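PDB 3H96: F420-H2 Dependent Reductase A from Mycobacterium smegmatis str. MC2 155, which probably uses the deazaflavin coenzyme F420 in redox reactions, as in F420H2-dependent quinone reductases, and belongs to enzymes linked to aflatoxin degradation. Local coordinates for residues A46-M51 against P75-N80; M51-D56 against Y112-R117; Y79-A84 against P136-T141. All blocks are in the same frame, centred on the assembly; numbering follows the deposited sequence.

Interaction 1. Residues A46-M51 against P75-N80; sequences AVTPMM and PAWYYN
The selenomethionine side chain of Met-50 lies over one face of the Trp-77 indole, with its last two atoms, SE and CE, against the ring. Its methyl carbon CE stands 3.5 Å from the centroid of the five-membered ring of Trp-77, only 16° off the ring normal, a CH-pi contact. The selenium takes the other half of the indole: Met-50 SE is 3.8 Å from the centroid of the six-membered ring of Trp-77, making this a Met-aromatic contact as well. The chain of Met-50 bends at its last torsion (chi3 66°), which carries CE across the indole face to the five-membered ring. Thr-48, two residues earlier on the same strand, adds a lighter touch, its CG2 lying obliquely 4.0 Å from Trp-77 CD1. Its hydroxyl OG1 is engaged elsewhere, in a hydrogen bond with His-37 of the adjoining strand 32-38. On the opposite face of the indole sits Pro-75, whose CG is offset toward the rim, so that the ring is sandwiched between selenomethionine and proline. Val-64 of strand 61-65 touches both Met-50 and Trp-77, and backbone hydrogen bonding between Met-50 and Val-33 ties the strand into the sheet. The arrangement is helix-on-sheet packing, consistent with the split β-barrel fold of PNPOX-like proteins, with the start of helix 76-84 applied to strand 45-51 through one large aromatic side chain.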
loop_
_atom_site.group_PDB
_atom_site.type_symbol
_atom_site.label_atom_id
_atom_site.label_comp_id
_atom_site.label_asym_id
_atom_site.label_seq_id
_atom_site.Cartn_x
_atom_site.Cartn_y
_atom_site.Cartn_z
ATOM N N ALA A 46 11.661 7.994 -1.793
ATOM C CA ALA A 46 10.491 8.645 -1.234
ATOM C C ALA A 46 9.951 7.637 -0.246
ATOM O O ALA A 46 10.312 6.449 -0.308
ATOM C CB ALA A 46 9.463 8.886 -2.330
ATOM N N VAL A 47 9.091 8.116 0.655
ATOM C CA VAL A 47 8.517 7.310 1.715
ATOM C C VAL A 47 7.014 7.666 1.671
ATOM O O VAL A 47 6.643 8.864 1.767
ATOM C CB VAL A 47 9.089 7.651 3.082
ATOM C CG1 VAL A 47 8.368 6.806 4.138
ATOM C CG2 VAL A 47 10.613 7.383 3.119
ATOM N N THR A 48 6.157 6.668 1.472
ATOM C CA THR A 48 4.738 6.960 1.294
ATOM C C THR A 48 4.005 6.117 2.331
ATOM O O THR A 48 4.121 4.890 2.305
ATOM C CB THR A 48 4.254 6.654 -0.177
ATOM O OG1 THR A 48 5.023 7.455 -1.108
ATOM C CG2 THR A 48 2.710 6.969 -0.349
ATOM N N PRO A 49 3.224 6.773 3.213
ATOM C CA PRO A 49 2.439 5.969 4.166
ATOM C C PRO A 49 1.167 5.510 3.488
ATOM O O PRO A 49 0.629 6.238 2.636
ATOM C CB PRO A 49 2.114 6.947 5.303
ATOM C CG PRO A 49 2.161 8.328 4.608
ATOM C CD PRO A 49 3.026 8.231 3.386
HETATM N N MSE A 50 0.654 4.340 3.881
HETATM C CA MSE A 50 -0.602 3.884 3.275
HETATM C C MSE A 50 -1.127 2.779 4.149
HETATM O O MSE A 50 -0.394 2.286 5.000
HETATM C CB MSE A 50 -0.304 3.360 1.828
HETATM C CG MSE A 50 0.540 2.091 1.820
HETATM SE SE MSE A 50 0.992 1.660 -0.028
HETATM C CE MSE A 50 2.177 3.191 -0.514
HETATM N N MSE A 51 -2.401 2.405 3.971
HETATM C CA MSE A 51 -2.930 1.218 4.624
HETATM C C MSE A 51 -2.372 -0.094 4.053
HETATM O O MSE A 51 -1.954 -0.136 2.899
HETATM C CB MSE A 51 -4.453 1.222 4.452
HETATM C CG MSE A 51 -5.161 2.270 5.364
HETATM SE SE MSE A 51 -7.119 1.952 5.098
HETATM C CE MSE A 51 -7.928 3.501 6.089
ATOM N N PRO A 75 -0.805 5.341 -8.965
ATOM C CA PRO A 75 0.200 6.183 -8.263
ATOM C C PRO A 75 1.648 5.869 -8.653
ATOM O O PRO A 75 1.966 4.734 -9.044
ATOM C CB PRO A 75 -0.064 5.893 -6.774
ATOM C CG PRO A 75 -0.608 4.442 -6.768
ATOM C CD PRO A 75 -1.400 4.305 -8.101
ATOM N N ALA A 76 2.540 6.862 -8.547
ATOM C CA ALA A 76 3.895 6.668 -8.924
ATOM C C ALA A 76 4.506 5.527 -8.108
ATOM O O ALA A 76 5.288 4.758 -8.660
ATOM C CB ALA A 76 4.779 7.977 -8.739
ATOM N N TRP A 77 4.203 5.416 -6.813
ATOM C CA TRP A 77 4.844 4.323 -6.028
ATOM C C TRP A 77 4.637 2.880 -6.589
ATOM O O TRP A 77 5.502 2.001 -6.490
ATOM C CB TRP A 77 4.497 4.416 -4.554
ATOM C CG TRP A 77 3.053 4.202 -4.186
ATOM C CD1 TRP A 77 2.120 5.195 -3.899
ATOM C CD2 TRP A 77 2.377 2.957 -4.047
ATOM N NE1 TRP A 77 0.899 4.601 -3.575
ATOM C CE2 TRP A 77 1.038 3.241 -3.681
ATOM C CE3 TRP A 77 2.763 1.616 -4.205
ATOM C CZ2 TRP A 77 0.120 2.251 -3.425
ATOM C CZ3 TRP A 77 1.839 0.637 -4.002
ATOM C CH2 TRP A 77 0.522 0.947 -3.592
ATOM N N TYR A 78 3.499 2.668 -7.245
ATOM C CA TYR A 78 3.145 1.390 -7.825
ATOM C C TYR A 78 4.215 0.996 -8.843
ATOM O O TYR A 78 4.792 -0.088 -8.726
ATOM C CB TYR A 78 1.728 1.438 -8.437
ATOM C CG TYR A 78 1.487 0.306 -9.426
ATOM C CD1 TYR A 78 1.314 -1.004 -8.991
ATOM C CD2 TYR A 78 1.471 0.548 -10.813
ATOM C CE1 TYR A 78 1.182 -2.047 -9.902
ATOM C CE2 TYR A 78 1.327 -0.508 -11.742
ATOM C CZ TYR A 78 1.173 -1.783 -11.272
ATOM O OH TYR A 78 1.008 -2.820 -12.140
ATOM N N TYR A 79 4.529 1.895 -9.799
ATOM C CA TYR A 79 5.513 1.627 -10.853
ATOM C C TYR A 79 6.881 1.527 -10.216
ATOM O O TYR A 79 7.743 0.771 -10.688
ATOM C CB TYR A 79 5.509 2.777 -11.891
ATOM C CG TYR A 79 4.207 2.791 -12.629
ATOM C CD1 TYR A 79 3.905 1.784 -13.573
ATOM C CD2 TYR A 79 3.266 3.732 -12.353
ATOM C CE1 TYR A 79 2.697 1.775 -14.236
ATOM C CE2 TYR A 79 2.073 3.750 -12.989
ATOM C CZ TYR A 79 1.790 2.783 -13.937
ATOM O OH TYR A 79 0.577 2.757 -14.533
ATOM N N ASN A 80 7.126 2.363 -9.199
ATOM C CA ASN A 80 8.444 2.334 -8.533
ATOM C C ASN A 80 8.705 0.960 -7.915
ATOM O O ASN A 80 9.790 0.375 -8.085
ATOM C CB ASN A 80 8.462 3.392 -7.447
ATOM C CG ASN A 80 8.511 4.823 -8.032
ATOM O OD1 ASN A 80 8.607 5.007 -9.228
ATOM N ND2 ASN A 80 8.395 5.809 -7.183
#

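Interaction 2. Residues M51-D56 against Y112-R117; sequences MYLPSD and YSEQAR
Leu-53 and Gln-115 mark the nearest backbone approach between residues 51-56 and helix segment 112-117, their CA atoms 6.6 Å apart. Leu-53 CD1 packs 3.5 Å from the amide nitrogen NE2 of Gln-115, while Leu-53 CD2 lies 4.0 Å from both Glu-114 CB and the backbone N of Gln-115. Gln-115 bends at chi2 (63°), bringing its amide alongside Leu-53, the two side chains running antiparallel to one another. The amide nitrogen is served by water: a single molecule accepts from Gln-115 NE2 at 2.7 Å and donates to Tyr-52 O at 2.9 Å, bridging the helix and the backbone of residues 51-56. At the other end of the amide, the selenium of Met-51 rests 3.8 Å from Gln-115 OE1. Farther out, a second water makes weak bonds to Asp-56 OD1 and Glu-114 OE1. The Glu-114 carboxylate is paired chiefly with Arg-118; Arg-117 adds only a charge interaction, its guanidinium face turned to the carboxylate. Both charges probably favour the ionised form of Glu-114. Phe-65 of strand 61-65 and Phe-122 of helix 121-128 both touch Gln-115. The contact is thus helix-to-sheet packing, helix 105-118 lying beside the short strand 53-54 of the probable split barrel, with a water-bridged glutamine at the interface.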
loop_
_atom_site.group_PDB
_atom_site.type_symbol
_atom_site.label_atom_id
_atom_site.label_comp_id
_atom_site.label_asym_id
_atom_site.label_seq_id
_atom_site.Cartn_x
_atom_site.Cartn_y
_atom_site.Cartn_z
HETATM N N MSE A 51 -2.401 2.405 3.971
HETATM C CA MSE A 51 -2.930 1.218 4.624
HETATM C C MSE A 51 -2.372 -0.094 4.053
HETATM O O MSE A 51 -1.954 -0.136 2.899
HETATM C CB MSE A 51 -4.453 1.222 4.452
HETATM C CG MSE A 51 -5.161 2.270 5.364
HETATM SE SE MSE A 51 -7.119 1.952 5.098
HETATM C CE MSE A 51 -7.928 3.501 6.089
ATOM N N TYR A 52 -2.375 -1.159 4.841
ATOM C CA TYR A 52 -2.219 -2.471 4.255
ATOM C C TYR A 52 -3.233 -3.456 4.770
ATOM O O TYR A 52 -3.872 -3.214 5.768
ATOM C CB TYR A 52 -0.796 -2.989 4.526
ATOM C CG TYR A 52 -0.549 -3.410 5.929
ATOM C CD1 TYR A 52 -0.875 -4.720 6.358
ATOM C CD2 TYR A 52 0.034 -2.533 6.826
ATOM C CE1 TYR A 52 -0.630 -5.150 7.645
ATOM C CE2 TYR A 52 0.278 -2.935 8.157
ATOM C CZ TYR A 52 -0.036 -4.229 8.570
ATOM O OH TYR A 52 0.268 -4.591 9.888
ATOM N N LEU A 53 -3.360 -4.594 4.095
ATOM C CA LEU A 53 -4.176 -5.674 4.609
ATOM C C LEU A 53 -3.233 -6.805 4.871
ATOM O O LEU A 53 -2.518 -7.248 3.947
ATOM C CB LEU A 53 -5.216 -6.076 3.549
ATOM C CG LEU A 53 -6.144 -7.248 3.984
ATOM C CD1 LEU A 53 -7.177 -6.726 5.023
ATOM C CD2 LEU A 53 -6.927 -7.715 2.768
ATOM N N PRO A 54 -3.230 -7.335 6.111
ATOM C CA PRO A 54 -2.347 -8.492 6.293
ATOM C C PRO A 54 -2.818 -9.778 5.565
ATOM O O PRO A 54 -3.992 -9.999 5.267
ATOM C CB PRO A 54 -2.260 -8.693 7.830
ATOM C CG PRO A 54 -3.478 -7.751 8.490
ATOM C CD PRO A 54 -4.022 -6.917 7.307
ATOM N N SER A 55 -1.857 -10.596 5.148
ATOM C CA SER A 55 -2.175 -11.800 4.429
ATOM C C SER A 55 -2.914 -12.734 5.375
ATOM O O SER A 55 -2.545 -12.904 6.477
ATOM C CB SER A 55 -0.941 -12.512 3.901
ATOM O OG SER A 55 -1.226 -13.811 3.549
ATOM N N ASP A 56 -3.961 -13.347 4.920
ATOM C CA ASP A 56 -4.583 -14.317 5.822
ATOM C C ASP A 56 -3.925 -15.717 5.789
ATOM O O ASP A 56 -4.325 -16.582 6.568
ATOM C CB ASP A 56 -6.079 -14.456 5.555
ATOM C CG ASP A 56 -6.912 -13.354 6.202
ATOM O OD1 ASP A 56 -7.987 -13.066 5.600
ATOM O OD2 ASP A 56 -6.547 -12.786 7.303
ATOM N N TYR A 112 -8.853 -7.670 -2.660
ATOM C CA TYR A 112 -9.526 -6.399 -2.733
ATOM C C TYR A 112 -10.889 -6.481 -2.060
ATOM O O TYR A 112 -11.240 -5.571 -1.334
ATOM C CB TYR A 112 -9.709 -5.915 -4.187
ATOM C CG TYR A 112 -9.870 -4.410 -4.224
ATOM C CD1 TYR A 112 -11.126 -3.810 -4.005
ATOM C CD2 TYR A 112 -8.744 -3.579 -4.432
ATOM C CE1 TYR A 112 -11.259 -2.417 -3.997
ATOM C CE2 TYR A 112 -8.853 -2.192 -4.460
ATOM C CZ TYR A 112 -10.151 -1.633 -4.231
ATOM O OH TYR A 112 -10.316 -0.288 -4.239
ATOM N N SER A 113 -11.676 -7.550 -2.283
ATOM C CA SER A 113 -12.983 -7.624 -1.606
ATOM C C SER A 113 -12.894 -7.591 -0.106
ATOM O O SER A 113 -13.728 -7.010 0.498
ATOM C CB SER A 113 -13.813 -8.863 -1.968
ATOM O OG SER A 113 -13.787 -8.940 -3.361
ATOM N N GLU A 114 -11.884 -8.216 0.490
ATOM C CA GLU A 114 -11.729 -8.196 1.969
ATOM C C GLU A 114 -11.385 -6.782 2.424
ATOM O O GLU A 114 -11.936 -6.245 3.399
ATOM C CB GLU A 114 -10.659 -9.231 2.435
ATOM C CG GLU A 114 -10.454 -9.320 3.986
ATOM C CD GLU A 114 -11.774 -9.644 4.760
ATOM O OE1 GLU A 114 -11.931 -9.239 5.953
ATOM O OE2 GLU A 114 -12.673 -10.254 4.146
ATOM N N GLN A 115 -10.490 -6.135 1.689
ATOM C CA GLN A 115 -10.173 -4.749 2.044
ATOM C C GLN A 115 -11.417 -3.842 1.981
ATOM O O GLN A 115 -11.676 -3.046 2.906
ATOM C CB GLN A 115 -9.094 -4.199 1.115
ATOM C CG GLN A 115 -8.639 -2.714 1.481
ATOM C CD GLN A 115 -7.971 -2.540 2.860
ATOM O OE1 GLN A 115 -7.615 -1.387 3.266
ATOM N NE2 GLN A 115 -7.822 -3.602 3.590
ATOM N N ALA A 116 -12.186 -3.980 0.897
ATOM C CA ALA A 116 -13.415 -3.178 0.702
ATOM C C ALA A 116 -14.508 -3.502 1.720
ATOM O O ALA A 116 -15.365 -2.642 2.063
ATOM C CB ALA A 116 -13.983 -3.362 -0.738
ATOM N N ARG A 117 -14.508 -4.747 2.199
ATOM C CA ARG A 117 -15.398 -5.175 3.264
ATOM C C ARG A 117 -15.086 -4.410 4.562
ATOM O O ARG A 117 -15.992 -3.979 5.237
ATOM C CB ARG A 117 -15.306 -6.681 3.489
ATOM C CG ARG A 117 -16.307 -7.184 4.538
ATOM C CD ARG A 117 -16.387 -8.688 4.558
ATOM N NE ARG A 117 -15.702 -9.434 5.652
ATOM C CZ ARG A 117 -14.861 -9.014 6.618
ATOM N NH1 ARG A 117 -14.385 -9.862 7.522
ATOM N NH2 ARG A 117 -14.437 -7.774 6.651
HETATM O O HOH W 1 -6.766 -3.257 6.063
HETATM O O HOH W 2 -10.701 -12.062 7.491
#

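Interaction 3. Residues Y79-A84 against P136-T141; sequences YNLTTA and PVLALT
Packing of helix 76-84 on the antiparallel sheet brings Leu-81 and Thr-82 against Leu-138, and Leu-81 also against Leu-140, of strand 137-142. The axes of the short segments 79-84 and 137-141 come within 10.5 Å of each other, and their directions differ by 53°, so the helix runs aslant over the strand. Leu-138 reaches the helix with both methyls. Leu-138 CD1 meets Leu-81 CD1 at 3.9 Å, whereas Leu-138 CD2 turns to the neighbouring residue and lies 3.6 Å from Thr-82 CG2. Thr-82 comes in roughly perpendicular to the Leu-138 side chain. In Thr-82 the methyl CG2 is anti to the carbonyl carbon, placing it at the leucine, while OG1 is hydrogen-bonded to Tyr-78 O on the preceding turn. The two threonine branches are thus divided, methyl to the sheet and hydroxyl to its own helix, in a helix-on-sheet interface of what is probably a PNPOX-like split β-barrel. Leu-81 CD1 also comes within 4.2 Å of Leu-140 CD2, two residues along the strand from Leu-138, so a single leucine methyl of the helix serves two strand positions. On the flanking strands, Val-98 of strand 94-103 and Ile-62 of strand 61-65 touch Leu-140. Trp-77 and Tyr-78 extend the helix side of the packing, both touching Leu-138.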
loop_
_atom_site.group_PDB
_atom_site.type_symbol
_atom_site.label_atom_id
_atom_site.label_comp_id
_atom_site.label_asym_id
_atom_site.label_seq_id
_atom_site.Cartn_x
_atom_site.Cartn_y
_atom_site.Cartn_z
ATOM N N TYR A 79 4.529 1.895 -9.799
ATOM C CA TYR A 79 5.513 1.627 -10.853
ATOM C C TYR A 79 6.881 1.527 -10.216
ATOM O O TYR A 79 7.743 0.771 -10.688
ATOM C CB TYR A 79 5.509 2.777 -11.891
ATOM C CG TYR A 79 4.207 2.791 -12.629
ATOM C CD1 TYR A 79 3.905 1.784 -13.573
ATOM C CD2 TYR A 79 3.266 3.732 -12.353
ATOM C CE1 TYR A 79 2.697 1.775 -14.236
ATOM C CE2 TYR A 79 2.073 3.750 -12.989
ATOM C CZ TYR A 79 1.790 2.783 -13.937
ATOM O OH TYR A 79 0.577 2.757 -14.533
ATOM N N ASN A 80 7.126 2.363 -9.199
ATOM C CA ASN A 80 8.444 2.334 -8.533
ATOM C C ASN A 80 8.705 0.960 -7.915
ATOM O O ASN A 80 9.790 0.375 -8.085
ATOM C CB ASN A 80 8.462 3.392 -7.447
ATOM C CG ASN A 80 8.511 4.823 -8.032
ATOM O OD1 ASN A 80 8.607 5.007 -9.228
ATOM N ND2 ASN A 80 8.395 5.809 -7.183
ATOM N N LEU A 81 7.710 0.436 -7.188
ATOM C CA LEU A 81 7.875 -0.881 -6.544
ATOM C C LEU A 81 8.012 -2.053 -7.531
ATOM O O LEU A 81 8.944 -2.851 -7.397
ATOM C CB LEU A 81 6.754 -1.140 -5.540
ATOM C CG LEU A 81 6.710 -0.248 -4.281
ATOM C CD1 LEU A 81 5.613 -0.774 -3.299
ATOM C CD2 LEU A 81 8.083 -0.359 -3.623
ATOM N N THR A 82 7.138 -2.124 -8.549
ATOM C CA THR A 82 7.136 -3.259 -9.456
ATOM C C THR A 82 8.376 -3.181 -10.361
ATOM O O THR A 82 8.814 -4.200 -10.907
ATOM C CB THR A 82 5.905 -3.263 -10.336
ATOM O OG1 THR A 82 5.848 -2.027 -11.099
ATOM C CG2 THR A 82 4.594 -3.501 -9.475
ATOM N N THR A 83 8.902 -1.971 -10.557
ATOM C CA THR A 83 10.152 -1.819 -11.285
ATOM C C THR A 83 11.338 -2.318 -10.467
ATOM O O THR A 83 12.174 -3.101 -10.964
ATOM C CB THR A 83 10.408 -0.383 -11.751
ATOM O OG1 THR A 83 9.447 -0.037 -12.757
ATOM C CG2 THR A 83 11.834 -0.299 -12.343
ATOM N N ALA A 84 11.413 -1.950 -9.207
ATOM C CA ALA A 84 12.554 -2.387 -8.428
ATOM C C ALA A 84 12.446 -3.885 -8.022
ATOM O O ALA A 84 13.441 -4.602 -7.983
ATOM C CB ALA A 84 12.738 -1.487 -7.208
ATOM N N PRO A 136 -4.370 -1.806 -8.814
ATOM C CA PRO A 136 -3.434 -2.889 -8.554
ATOM C C PRO A 136 -3.348 -3.280 -7.083
ATOM O O PRO A 136 -3.456 -2.428 -6.154
ATOM C CB PRO A 136 -2.086 -2.354 -9.055
ATOM C CG PRO A 136 -2.469 -1.241 -10.119
ATOM C CD PRO A 136 -3.782 -0.685 -9.590
ATOM N N VAL A 137 -3.185 -4.579 -6.854
ATOM C CA VAL A 137 -2.808 -5.021 -5.499
ATOM C C VAL A 137 -1.394 -5.599 -5.540
ATOM O O VAL A 137 -1.110 -6.467 -6.373
ATOM C CB VAL A 137 -3.845 -6.061 -4.996
ATOM C CG1 VAL A 137 -3.467 -6.705 -3.617
ATOM C CG2 VAL A 137 -5.180 -5.383 -4.853
ATOM N N LEU A 138 -0.514 -5.156 -4.634
ATOM C CA LEU A 138 0.810 -5.725 -4.546
ATOM C C LEU A 138 0.975 -6.486 -3.206
ATOM O O LEU A 138 0.466 -6.038 -2.177
ATOM C CB LEU A 138 1.868 -4.602 -4.585
ATOM C CG LEU A 138 1.893 -3.676 -5.798
ATOM C CD1 LEU A 138 3.081 -2.728 -5.617
ATOM C CD2 LEU A 138 2.146 -4.462 -7.071
ATOM N N ALA A 139 1.723 -7.588 -3.259
ATOM C CA ALA A 139 2.137 -8.345 -2.114
ATOM C C ALA A 139 3.579 -7.943 -1.722
ATOM O O ALA A 139 4.520 -8.071 -2.523
ATOM C CB ALA A 139 2.041 -9.839 -2.435
ATOM N N LEU A 140 3.749 -7.470 -0.488
ATOM C CA LEU A 140 5.030 -7.149 0.064
ATOM C C LEU A 140 5.455 -8.258 1.048
ATOM O O LEU A 140 4.895 -8.407 2.139
ATOM C CB LEU A 140 4.951 -5.762 0.702
ATOM C CG LEU A 140 4.305 -4.713 -0.213
ATOM C CD1 LEU A 140 4.291 -3.326 0.524
ATOM C CD2 LEU A 140 5.112 -4.598 -1.599
ATOM N N THR A 141 6.466 -9.036 0.660
ATOM C CA THR A 141 6.821 -10.219 1.425
ATOM C C THR A 141 8.162 -10.024 2.130
ATOM O O THR A 141 9.175 -9.776 1.461
ATOM C CB THR A 141 6.948 -11.440 0.546
ATOM O OG1 THR A 141 5.730 -11.622 -0.174
ATOM C CG2 THR A 141 7.229 -12.657 1.423
#

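Interactions 1 and 3 use overlapping parts of helix 76-84, with contacts made first by Trp-77 and then by Leu-81 and Thr-82, and their centres lie about 9 Å apart; Trp-77 CZ3 meets Leu-138 CD1 at 3.9 Å, making their apolar packing continuous. The chemistry shifts from selenium and methyl on an aromatic face in interaction 1 to aliphatic methyl contacts in interaction 3, the more buried of the two. Interaction 2 shares Met-51, which touches the partner segment only there; its centre is about 17 Å from interaction 1, and it joins a different helix to the same sheet. Partly buried, it mixes leucine packing with charged groups, one firm water bridge and a weak one. Within this chain, interactions 1 and 2 involve the sheet's outermost strands, interaction 3 an inner one.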